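Local structure of putative ATP-dependent endonuclease of the OLD family (Thermus scotoductus, 6P74) at residues Ala370-Leu375 / Asp423-Val428; Val427-Glu432 / Arg513-Ala518; Glu432-Ile437 / Ala455-Asn460. The protein degrades linear or supercoiled double-stranded DNA from 5' to 3' with divalent metal ions, nicks and linearizes circular DNA, and has DNA-stimulated ATPase activity. All blocks are in the same frame, centred on the assembly; numbering follows the deposited sequence.

Contact 1 (Ala370-Leu375 / Asp423-Val428)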
loop_
_atom_site.group_PDB
_atom_site.type_symbol
_atom_site.label_atom_id
_atom_site.label_comp_id
_atom_site.label_asym_id
_atom_site.label_seq_id
_atom_site.Cartn_x
_atom_site.Cartn_y
_atom_site.Cartn_z
ATOM N N ALA A 370 6.453 -14.540 20.946
ATOM C CA ALA A 370 5.571 -14.563 22.098
ATOM C C ALA A 370 5.643 -13.245 22.853
ATOM O O ALA A 370 6.641 -12.516 22.785
ATOM C CB ALA A 370 5.943 -15.719 23.033
ATOM N N LYS A 371 4.568 -12.946 23.583
ATOM C CA LYS A 371 4.615 -11.823 24.515
ATOM C C LYS A 371 5.537 -12.123 25.693
ATOM O O LYS A 371 6.216 -11.217 26.193
ATOM C CB LYS A 371 3.204 -11.484 25.004
ATOM C CG LYS A 371 2.314 -10.884 23.935
ATOM C CD LYS A 371 0.921 -10.568 24.474
ATOM C CE LYS A 371 0.024 -9.889 23.424
ATOM N NZ LYS A 371 -1.358 -9.653 23.972
ATOM N N ARG A 372 5.583 -13.385 26.131
ATOM C CA ARG A 372 6.359 -13.815 27.286
ATOM C C ARG A 372 6.688 -15.298 27.134
ATOM O O ARG A 372 5.944 -16.051 26.493
ATOM C CB ARG A 372 5.589 -13.573 28.592
ATOM C CG ARG A 372 5.957 -12.283 29.289
ATOM C CD ARG A 372 4.736 -11.432 29.550
ATOM N NE ARG A 372 3.728 -12.190 30.269
ATOM C CZ ARG A 372 2.589 -11.673 30.707
ATOM N NH1 ARG A 372 2.324 -10.389 30.495
ATOM N NH2 ARG A 372 1.722 -12.441 31.352
ATOM N N ALA A 373 7.797 -15.720 27.742
ATOM C CA ALA A 373 8.241 -17.102 27.650
ATOM C C ALA A 373 8.509 -17.682 29.032
ATOM O O ALA A 373 9.148 -17.037 29.872
ATOM C CB ALA A 373 9.514 -17.230 26.795
ATOM N N LEU A 374 8.035 -18.908 29.249
ATOM C CA LEU A 374 8.454 -19.742 30.372
ATOM C C LEU A 374 9.474 -20.753 29.841
ATOM O O LEU A 374 9.150 -21.568 28.968
ATOM C CB LEU A 374 7.258 -20.453 31.022
ATOM C CG LEU A 374 7.596 -21.420 32.184
ATOM C CD1 LEU A 374 8.166 -20.699 33.427
ATOM C CD2 LEU A 374 6.391 -22.228 32.581
ATOM N N LEU A 375 10.702 -20.679 30.346
ATOM C CA LEU A 375 11.800 -21.540 29.902
ATOM C C LEU A 375 11.945 -22.713 30.873
ATOM O O LEU A 375 12.182 -22.487 32.061
ATOM C CB LEU A 375 13.105 -20.738 29.847
ATOM C CG LEU A 375 12.941 -19.410 29.097
ATOM C CD1 LEU A 375 14.292 -18.689 28.893
ATOM C CD2 LEU A 375 12.239 -19.658 27.735
ATOM N N ASP A 423 15.004 -8.367 24.637
ATOM C CA ASP A 423 13.982 -7.799 25.513
ATOM C C ASP A 423 12.658 -8.564 25.444
ATOM O O ASP A 423 11.572 -7.979 25.488
ATOM C CB ASP A 423 13.779 -6.315 25.220
ATOM C CG ASP A 423 14.835 -5.458 25.879
ATOM O OD1 ASP A 423 14.860 -5.440 27.135
ATOM O OD2 ASP A 423 15.657 -4.848 25.144
ATOM N N ILE A 424 12.730 -9.887 25.388
ATOM C CA ILE A 424 11.555 -10.738 25.559
ATOM C C ILE A 424 11.434 -11.052 27.047
ATOM O O ILE A 424 12.410 -11.527 27.643
ATOM C CB ILE A 424 11.671 -12.019 24.727
ATOM C CG1 ILE A 424 11.936 -11.668 23.266
ATOM C CG2 ILE A 424 10.416 -12.840 24.834
ATOM C CD1 ILE A 424 12.655 -12.766 22.501
ATOM N N PRO A 425 10.305 -10.760 27.687
ATOM C CA PRO A 425 10.145 -11.142 29.094
ATOM C C PRO A 425 10.088 -12.652 29.217
ATOM O O PRO A 425 9.532 -13.338 28.354
ATOM C CB PRO A 425 8.811 -10.497 29.500
ATOM C CG PRO A 425 8.511 -9.522 28.429
ATOM C CD PRO A 425 9.119 -10.063 27.179
ATOM N N PHE A 426 10.662 -13.174 30.299
ATOM C CA PHE A 426 10.727 -14.619 30.459
ATOM C C PHE A 426 10.803 -14.976 31.939
ATOM O O PHE A 426 11.195 -14.163 32.776
ATOM C CB PHE A 426 11.929 -15.210 29.710
ATOM C CG PHE A 426 13.252 -14.760 30.262
ATOM C CD1 PHE A 426 13.828 -13.584 29.827
ATOM C CD2 PHE A 426 13.892 -15.493 31.252
ATOM C CE1 PHE A 426 15.033 -13.147 30.358
ATOM C CE2 PHE A 426 15.091 -15.077 31.780
ATOM C CZ PHE A 426 15.671 -13.897 31.327
ATOM N N VAL A 427 10.415 -16.213 32.250
ATOM C CA VAL A 427 10.687 -16.834 33.542
ATOM C C VAL A 427 11.397 -18.170 33.285
ATOM O O VAL A 427 11.084 -18.884 32.324
ATOM C CB VAL A 427 9.380 -17.010 34.352
ATOM C CG1 VAL A 427 9.614 -17.809 35.634
ATOM C CG2 VAL A 427 8.747 -15.647 34.674
ATOM N N VAL A 428 12.377 -18.490 34.120
ATOM C CA VAL A 428 13.057 -19.779 34.091
ATOM C C VAL A 428 12.582 -20.632 35.275
ATOM O O VAL A 428 12.538 -20.157 36.421
ATOM C CB VAL A 428 14.583 -19.610 34.152
ATOM C CG1 VAL A 428 15.234 -20.962 34.043
ATOM C CG2 VAL A 428 15.091 -18.667 33.062
#
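CG of Leu374 is anti to its backbone N (chi1 177°), and chi2 of 66° then sets CD1; CG1 of Val427 is anti to its own N (chi1 173°). Leu374 CD1 then lies obliquely against Val427 CG1 at 3.9 Å. The next pair falls on the other face of the sheet. There Leu375 CD1 comes within 4.0 Å of Phe426 CD2, again at a slant. The backbones form a parallel pair, with Ala373 beside Phe426, Leu374 beside Val427 and Leu375 beside Val428. Three hydrogen bonds join them: Ala373 N to Pro425 O (3.0 Å), Val427 N to Ala373 O (2.8 Å) and Leu375 N to Val427 O (2.7 Å). At the N-terminal end Pro425 closes the pair. Its CB touches Arg372 CG at 3.4 Å, and the two side chains cross at about a right angle. Its CD lies 3.3 Å from Lys371 O. The guanidinium of Arg372 turns to another partner, with NH2 bonded to Val522 O. This is the centre of the parallel Toprim sheet. Strand 401-405 pairs with the other edge of strand 372-376, and strand 472-475 pairs with the far edge of strand 426-431. Leu374 and Val427 are covered by helix 513-523, while Leu375, Phe426 and Val428 pack on Val416 of helix 409-422.

Contact 2 (Val427-Glu432 / Arg513-Ala518); sequences VVVHDE and RPFVEA. With SM (samarium (III) ion), chain O.
Val429 CG1 touches Phe515 CD1 at 3.6 Å, the two side chains crossing at about a right angle. CG of Phe515 is anti to the backbone N (chi1 -160°), and chi2 of 72° sets CD1 against the valine. One turn further along the helix, Ala518 packs against two strand residues, Val427 and Val429. Val427 CG1 is 3.9 Å from Ala518 CB and about as far from Ala518 O. The spacing of Val429 CG2 and Ala518 CB is too short to be trusted. Strand 427-431 and helix 513-518 run nearly antiparallel, at 161°, with their axes 8.7 Å apart. Behind Phe515 lie Ala384, Ala385 and Leu388 of helix 379-391, and Phe473 of strand 472-475 touches both Val427 and Ala518. The helix thus covers one face of the Toprim sheet where strand 426-431 runs to the metal site. Asp431, the last residue of the strand, and Asp433, just beyond it in the loop, fit the Asp-x-Asp motif of Toprim domains. Asp431 OD2 binds the samarium ion at 2.4 Å, and water 1 binds it at 2.6 Å. Glu480 is the other protein ligand of this ion. Asp431 OD1 accepts a bond from Leu479 N, and Asp431 N donates to Glu377 OE2. On the opposite face of the strand from Val429, His430 ND1 donates to Asp431 O at 2.7 Å, from above the carbonyl plane.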
loop_
_atom_site.group_PDB
_atom_site.type_symbol
_atom_site.label_atom_id
_atom_site.label_comp_id
_atom_site.label_asym_id
_atom_site.label_seq_id
_atom_site.Cartn_x
_atom_site.Cartn_y
_atom_site.Cartn_z
ATOM N N VAL A 427 10.415 -16.213 32.250
ATOM C CA VAL A 427 10.687 -16.834 33.542
ATOM C C VAL A 427 11.397 -18.170 33.285
ATOM O O VAL A 427 11.084 -18.884 32.324
ATOM C CB VAL A 427 9.380 -17.010 34.352
ATOM C CG1 VAL A 427 9.614 -17.809 35.634
ATOM C CG2 VAL A 427 8.747 -15.647 34.674
ATOM N N VAL A 428 12.377 -18.490 34.120
ATOM C CA VAL A 428 13.057 -19.779 34.091
ATOM C C VAL A 428 12.582 -20.632 35.275
ATOM O O VAL A 428 12.538 -20.157 36.421
ATOM C CB VAL A 428 14.583 -19.610 34.152
ATOM C CG1 VAL A 428 15.234 -20.962 34.043
ATOM C CG2 VAL A 428 15.091 -18.667 33.062
ATOM N N VAL A 429 12.279 -21.905 35.017
ATOM C CA VAL A 429 12.179 -22.910 36.080
ATOM C C VAL A 429 13.102 -24.056 35.715
ATOM O O VAL A 429 13.063 -24.545 34.582
ATOM C CB VAL A 429 10.755 -23.467 36.287
ATOM C CG1 VAL A 429 10.560 -23.886 37.737
ATOM C CG2 VAL A 429 9.699 -22.504 35.821
ATOM N N HIS A 430 13.872 -24.539 36.684
ATOM C CA HIS A 430 14.648 -25.749 36.467
ATOM C C HIS A 430 14.860 -26.471 37.798
ATOM O O HIS A 430 14.656 -25.913 38.887
ATOM C CB HIS A 430 15.978 -25.415 35.795
ATOM C CG HIS A 430 16.901 -24.633 36.669
ATOM N ND1 HIS A 430 17.688 -25.228 37.627
ATOM C CD2 HIS A 430 17.143 -23.298 36.757
ATOM C CE1 HIS A 430 18.395 -24.298 38.250
ATOM N NE2 HIS A 430 18.084 -23.120 37.739
ATOM N N ASP A 431 15.311 -27.717 37.700
ATOM C CA ASP A 431 15.624 -28.505 38.889
ATOM C C ASP A 431 16.979 -28.121 39.457
ATOM O O ASP A 431 17.885 -27.703 38.734
ATOM C CB ASP A 431 15.617 -30.012 38.567
ATOM C CG ASP A 431 14.204 -30.565 38.306
ATOM O OD1 ASP A 431 13.241 -29.863 38.652
ATOM O OD2 ASP A 431 14.049 -31.676 37.733
ATOM N N GLU A 432 17.127 -28.294 40.772
ATOM C CA GLU A 432 18.438 -28.105 41.378
ATOM C C GLU A 432 19.384 -29.241 40.995
ATOM O O GLU A 432 20.517 -28.998 40.564
ATOM C CB GLU A 432 18.304 -27.998 42.893
ATOM C CG GLU A 432 19.609 -27.684 43.641
ATOM C CD GLU A 432 19.449 -27.932 45.149
ATOM O OE1 GLU A 432 18.414 -28.513 45.529
ATOM O OE2 GLU A 432 20.339 -27.574 45.956
ATOM N N ARG A 513 6.106 -25.820 45.034
ATOM C CA ARG A 513 5.795 -24.394 45.042
ATOM C C ARG A 513 6.598 -23.571 44.044
ATOM O O ARG A 513 5.995 -22.725 43.367
ATOM C CB ARG A 513 5.998 -23.854 46.464
ATOM C CG ARG A 513 5.919 -22.336 46.577
ATOM C CD ARG A 513 6.284 -21.867 47.986
ATOM N NE ARG A 513 5.275 -22.270 48.959
ATOM C CZ ARG A 513 5.527 -22.387 50.256
ATOM N NH1 ARG A 513 6.761 -22.158 50.698
ATOM N NH2 ARG A 513 4.571 -22.745 51.099
ATOM N N PRO A 514 7.917 -23.745 43.890
ATOM C CA PRO A 514 8.634 -22.898 42.924
ATOM C C PRO A 514 8.160 -23.122 41.502
ATOM O O PRO A 514 8.211 -22.188 40.691
ATOM C CB PRO A 514 10.111 -23.294 43.133
ATOM C CG PRO A 514 10.115 -23.912 44.574
ATOM C CD PRO A 514 8.835 -24.693 44.541
ATOM N N PHE A 515 7.634 -24.317 41.195
ATOM C CA PHE A 515 7.135 -24.581 39.852
ATOM C C PHE A 515 5.841 -23.830 39.602
ATOM O O PHE A 515 5.692 -23.178 38.569
ATOM C CB PHE A 515 6.931 -26.083 39.633
ATOM C CG PHE A 515 6.893 -26.478 38.184
ATOM C CD1 PHE A 515 8.045 -26.471 37.420
ATOM C CD2 PHE A 515 5.724 -26.863 37.590
ATOM C CE1 PHE A 515 8.021 -26.826 36.074
ATOM C CE2 PHE A 515 5.697 -27.225 36.249
ATOM C CZ PHE A 515 6.849 -27.188 35.485
ATOM N N VAL A 516 4.884 -23.899 40.535
ATOM C CA VAL A 516 3.641 -23.202 40.235
ATOM C C VAL A 516 3.832 -21.687 40.400
ATOM O O VAL A 516 3.239 -20.903 39.651
ATOM C CB VAL A 516 2.437 -23.786 41.039
ATOM C CG1 VAL A 516 2.792 -25.049 41.776
ATOM C CG2 VAL A 516 1.748 -22.779 41.923
ATOM N N GLU A 517 4.703 -21.243 41.312
ATOM C CA GLU A 517 4.953 -19.811 41.391
ATOM C C GLU A 517 5.632 -19.289 40.125
ATOM O O GLU A 517 5.317 -18.178 39.675
ATOM C CB GLU A 517 5.757 -19.478 42.649
ATOM C CG GLU A 517 4.911 -18.715 43.662
ATOM C CD GLU A 517 4.108 -17.590 43.002
ATOM O OE1 GLU A 517 2.865 -17.562 43.202
ATOM O OE2 GLU A 517 4.715 -16.726 42.308
ATOM N N ALA A 518 6.531 -20.070 39.517
ATOM C CA ALA A 518 7.074 -19.670 38.219
ATOM C C ALA A 518 5.957 -19.406 37.215
ATOM O O ALA A 518 5.982 -18.400 36.482
ATOM C CB ALA A 518 8.024 -20.738 37.682
HETATM SM SM SM O . 14.397 -33.254 36.012
HETATM O O HOH W 1 16.085 -34.053 37.815
#

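Contact 3 (Glu432-Ile437 / Ala455-Asn460)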
loop_
_atom_site.group_PDB
_atom_site.type_symbol
_atom_site.label_atom_id
_atom_site.label_comp_id
_atom_site.label_asym_id
_atom_site.label_seq_id
_atom_site.Cartn_x
_atom_site.Cartn_y
_atom_site.Cartn_z
ATOM N N GLU A 432 17.127 -28.294 40.772
ATOM C CA GLU A 432 18.438 -28.105 41.378
ATOM C C GLU A 432 19.384 -29.241 40.995
ATOM O O GLU A 432 20.517 -28.998 40.564
ATOM C CB GLU A 432 18.304 -27.998 42.893
ATOM C CG GLU A 432 19.609 -27.684 43.641
ATOM C CD GLU A 432 19.449 -27.932 45.149
ATOM O OE1 GLU A 432 18.414 -28.513 45.529
ATOM O OE2 GLU A 432 20.339 -27.574 45.956
ATOM N N ASP A 433 18.943 -30.492 41.166
ATOM C CA ASP A 433 19.727 -31.674 40.782
ATOM C C ASP A 433 21.000 -31.828 41.606
ATOM O O ASP A 433 22.034 -32.255 41.098
ATOM C CB ASP A 433 20.057 -31.658 39.297
ATOM C CG ASP A 433 18.870 -32.055 38.459
ATOM O OD1 ASP A 433 18.066 -32.872 38.957
ATOM O OD2 ASP A 433 18.733 -31.576 37.319
ATOM N N VAL A 434 20.907 -31.503 42.888
ATOM C CA VAL A 434 21.968 -31.717 43.859
ATOM C C VAL A 434 21.432 -32.704 44.881
ATOM O O VAL A 434 20.298 -32.564 45.344
ATOM C CB VAL A 434 22.373 -30.389 44.517
ATOM C CG1 VAL A 434 23.309 -30.603 45.737
ATOM C CG2 VAL A 434 22.933 -29.453 43.440
ATOM N N TRP A 435 22.225 -33.711 45.211
ATOM C CA TRP A 435 21.722 -34.811 46.018
ATOM C C TRP A 435 22.678 -35.094 47.161
ATOM O O TRP A 435 23.891 -34.993 46.981
ATOM C CB TRP A 435 21.550 -36.062 45.147
ATOM C CG TRP A 435 20.659 -35.782 43.982
ATOM C CD1 TRP A 435 21.036 -35.438 42.698
ATOM C CD2 TRP A 435 19.230 -35.769 43.998
ATOM N NE1 TRP A 435 19.924 -35.218 41.927
ATOM C CE2 TRP A 435 18.803 -35.419 42.698
ATOM C CE3 TRP A 435 18.273 -36.021 44.988
ATOM C CZ2 TRP A 435 17.450 -35.329 42.357
ATOM C CZ3 TRP A 435 16.944 -35.927 44.655
ATOM C CH2 TRP A 435 16.538 -35.575 43.350
ATOM N N PRO A 436 22.179 -35.443 48.350
ATOM C CA PRO A 436 23.096 -35.799 49.435
ATOM C C PRO A 436 23.904 -37.039 49.084
ATOM O O PRO A 436 23.430 -37.951 48.399
ATOM C CB PRO A 436 22.162 -36.052 50.623
ATOM C CG PRO A 436 20.857 -36.397 50.000
ATOM C CD PRO A 436 20.776 -35.516 48.795
ATOM N N ILE A 437 25.145 -37.062 49.562
ATOM C CA ILE A 437 26.045 -38.161 49.257
ATOM C C ILE A 437 25.727 -39.326 50.188
ATOM O O ILE A 437 25.577 -39.154 51.406
ATOM C CB ILE A 437 27.512 -37.712 49.364
ATOM C CG1 ILE A 437 27.955 -37.008 48.071
ATOM C CG2 ILE A 437 28.414 -38.898 49.579
ATOM C CD1 ILE A 437 27.925 -35.503 48.136
ATOM N N ALA A 455 29.220 -29.708 39.614
ATOM C CA ALA A 455 28.898 -29.366 38.229
ATOM C C ALA A 455 27.503 -28.753 38.127
ATOM O O ALA A 455 27.317 -27.695 37.510
ATOM C CB ALA A 455 29.009 -30.605 37.340
ATOM N N GLU A 456 26.505 -29.415 38.726
ATOM C CA GLU A 456 25.148 -28.883 38.718
ATOM C C GLU A 456 25.082 -27.505 39.366
ATOM O O GLU A 456 24.392 -26.613 38.863
ATOM C CB GLU A 456 24.196 -29.851 39.421
ATOM C CG GLU A 456 23.881 -31.112 38.603
ATOM C CD GLU A 456 23.377 -30.853 37.174
ATOM O OE1 GLU A 456 22.411 -30.078 36.983
ATOM O OE2 GLU A 456 23.958 -31.445 36.230
ATOM N N GLN A 457 25.806 -27.306 40.475
ATOM C CA GLN A 457 25.772 -26.014 41.147
ATOM C C GLN A 457 26.343 -24.919 40.264
ATOM O O GLN A 457 25.821 -23.802 40.247
ATOM C CB GLN A 457 26.502 -26.104 42.481
ATOM C CG GLN A 457 25.648 -26.850 43.535
ATOM C CD GLN A 457 26.407 -27.143 44.805
ATOM O OE1 GLN A 457 27.629 -27.323 44.789
ATOM N NE2 GLN A 457 25.683 -27.183 45.925
ATOM N N GLU A 458 27.362 -25.247 39.483
ATOM C CA GLU A 458 27.925 -24.306 38.528
ATOM C C GLU A 458 26.919 -23.974 37.431
ATOM O O GLU A 458 26.719 -22.795 37.102
ATOM C CB GLU A 458 29.203 -24.895 37.941
ATOM C CG GLU A 458 30.158 -23.886 37.364
ATOM C CD GLU A 458 31.144 -24.528 36.400
ATOM O OE1 GLU A 458 30.954 -24.379 35.167
ATOM O OE2 GLU A 458 32.087 -25.202 36.881
ATOM N N LYS A 459 26.267 -25.000 36.860
ATOM C CA LYS A 459 25.230 -24.752 35.853
ATOM C C LYS A 459 24.085 -23.911 36.416
ATOM O O LYS A 459 23.542 -23.047 35.711
ATOM C CB LYS A 459 24.663 -26.061 35.307
ATOM C CG LYS A 459 25.642 -27.019 34.709
ATOM C CD LYS A 459 24.912 -28.221 34.201
ATOM C CE LYS A 459 25.834 -29.370 33.874
ATOM N NZ LYS A 459 25.028 -30.635 33.824
ATOM N N ASN A 460 23.679 -24.183 37.669
ATOM C CA ASN A 460 22.628 -23.401 38.305
ATOM C C ASN A 460 23.065 -21.951 38.488
ATOM O O ASN A 460 22.253 -21.035 38.345
ATOM C CB ASN A 460 22.255 -24.011 39.666
ATOM C CG ASN A 460 21.669 -25.392 39.536
ATOM O OD1 ASN A 460 21.288 -25.797 38.438
ATOM N ND2 ASN A 460 21.591 -26.134 40.669
HETATM O O HOH W 2 22.691 -26.276 45.621
#
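Glu456 reaches from its helix to the backbone of Asp433. Glu456 CB lies 3.6 Å from Asp433 O, and Glu456 CG comes closer, to 3.3 Å from the same oxygen. The chain bends at chi2 (-53°), and Glu456 CD passes 4.0 Å from Asp433 CB. At the tip Glu456 OE1 lies 3.7 Å from Asp433 CB. It is also 4.0 Å from Asp433 OD2, a near approach of like charges. Glu456 OE1 forms a salt bridge with Lys409, which also makes a long, weak ion pair with Asp433 OD2. This lysine probably eases the closeness of the two carboxylates. Glu456 OE2 is held from within the helix by Lys459 NZ at 2.8 Å. One turn on, Asn460 ND2 donates to Glu432 O at 3.1 Å. The bond is almost straight (177°), in the carbonyl plane and on a lone pair. Asn460 OD1 accepts from Lys409. Val434 CG2 rests on Gln457 CG at 3.8 Å, and water 2 links Glu432 OE2 to Gln457 NE2. The contact joins the loop bearing Asp433, an inferred ligand of the first metal, to the helix. This loop leaves strand 426-431, bonds to Val475 and Pro477 beside it, and leads into helix 443-467.

All three contacts lie in the Toprim domain and follow strand 426-431 toward the metal site. Contact 1 pairs this strand with strand 372-376. Contact 2, its centre about 13 Å from that of contact 1, covers the strand with helix 513-523 and shares Val427 and Val428. Val429 N probably bonds to Leu375 O where the two meet. The centre of contact 3 is about 16 Å from that of contact 2 and about 25 Å from that of contact 1. It shares Glu432, the first residue after the strand, with contact 2. Contact 3 closes before the chain reaches helix 513-523. Together they link the sheet interior to Asp431, which binds the metal here, and Asp433, a probable ligand, at the likely nuclease site.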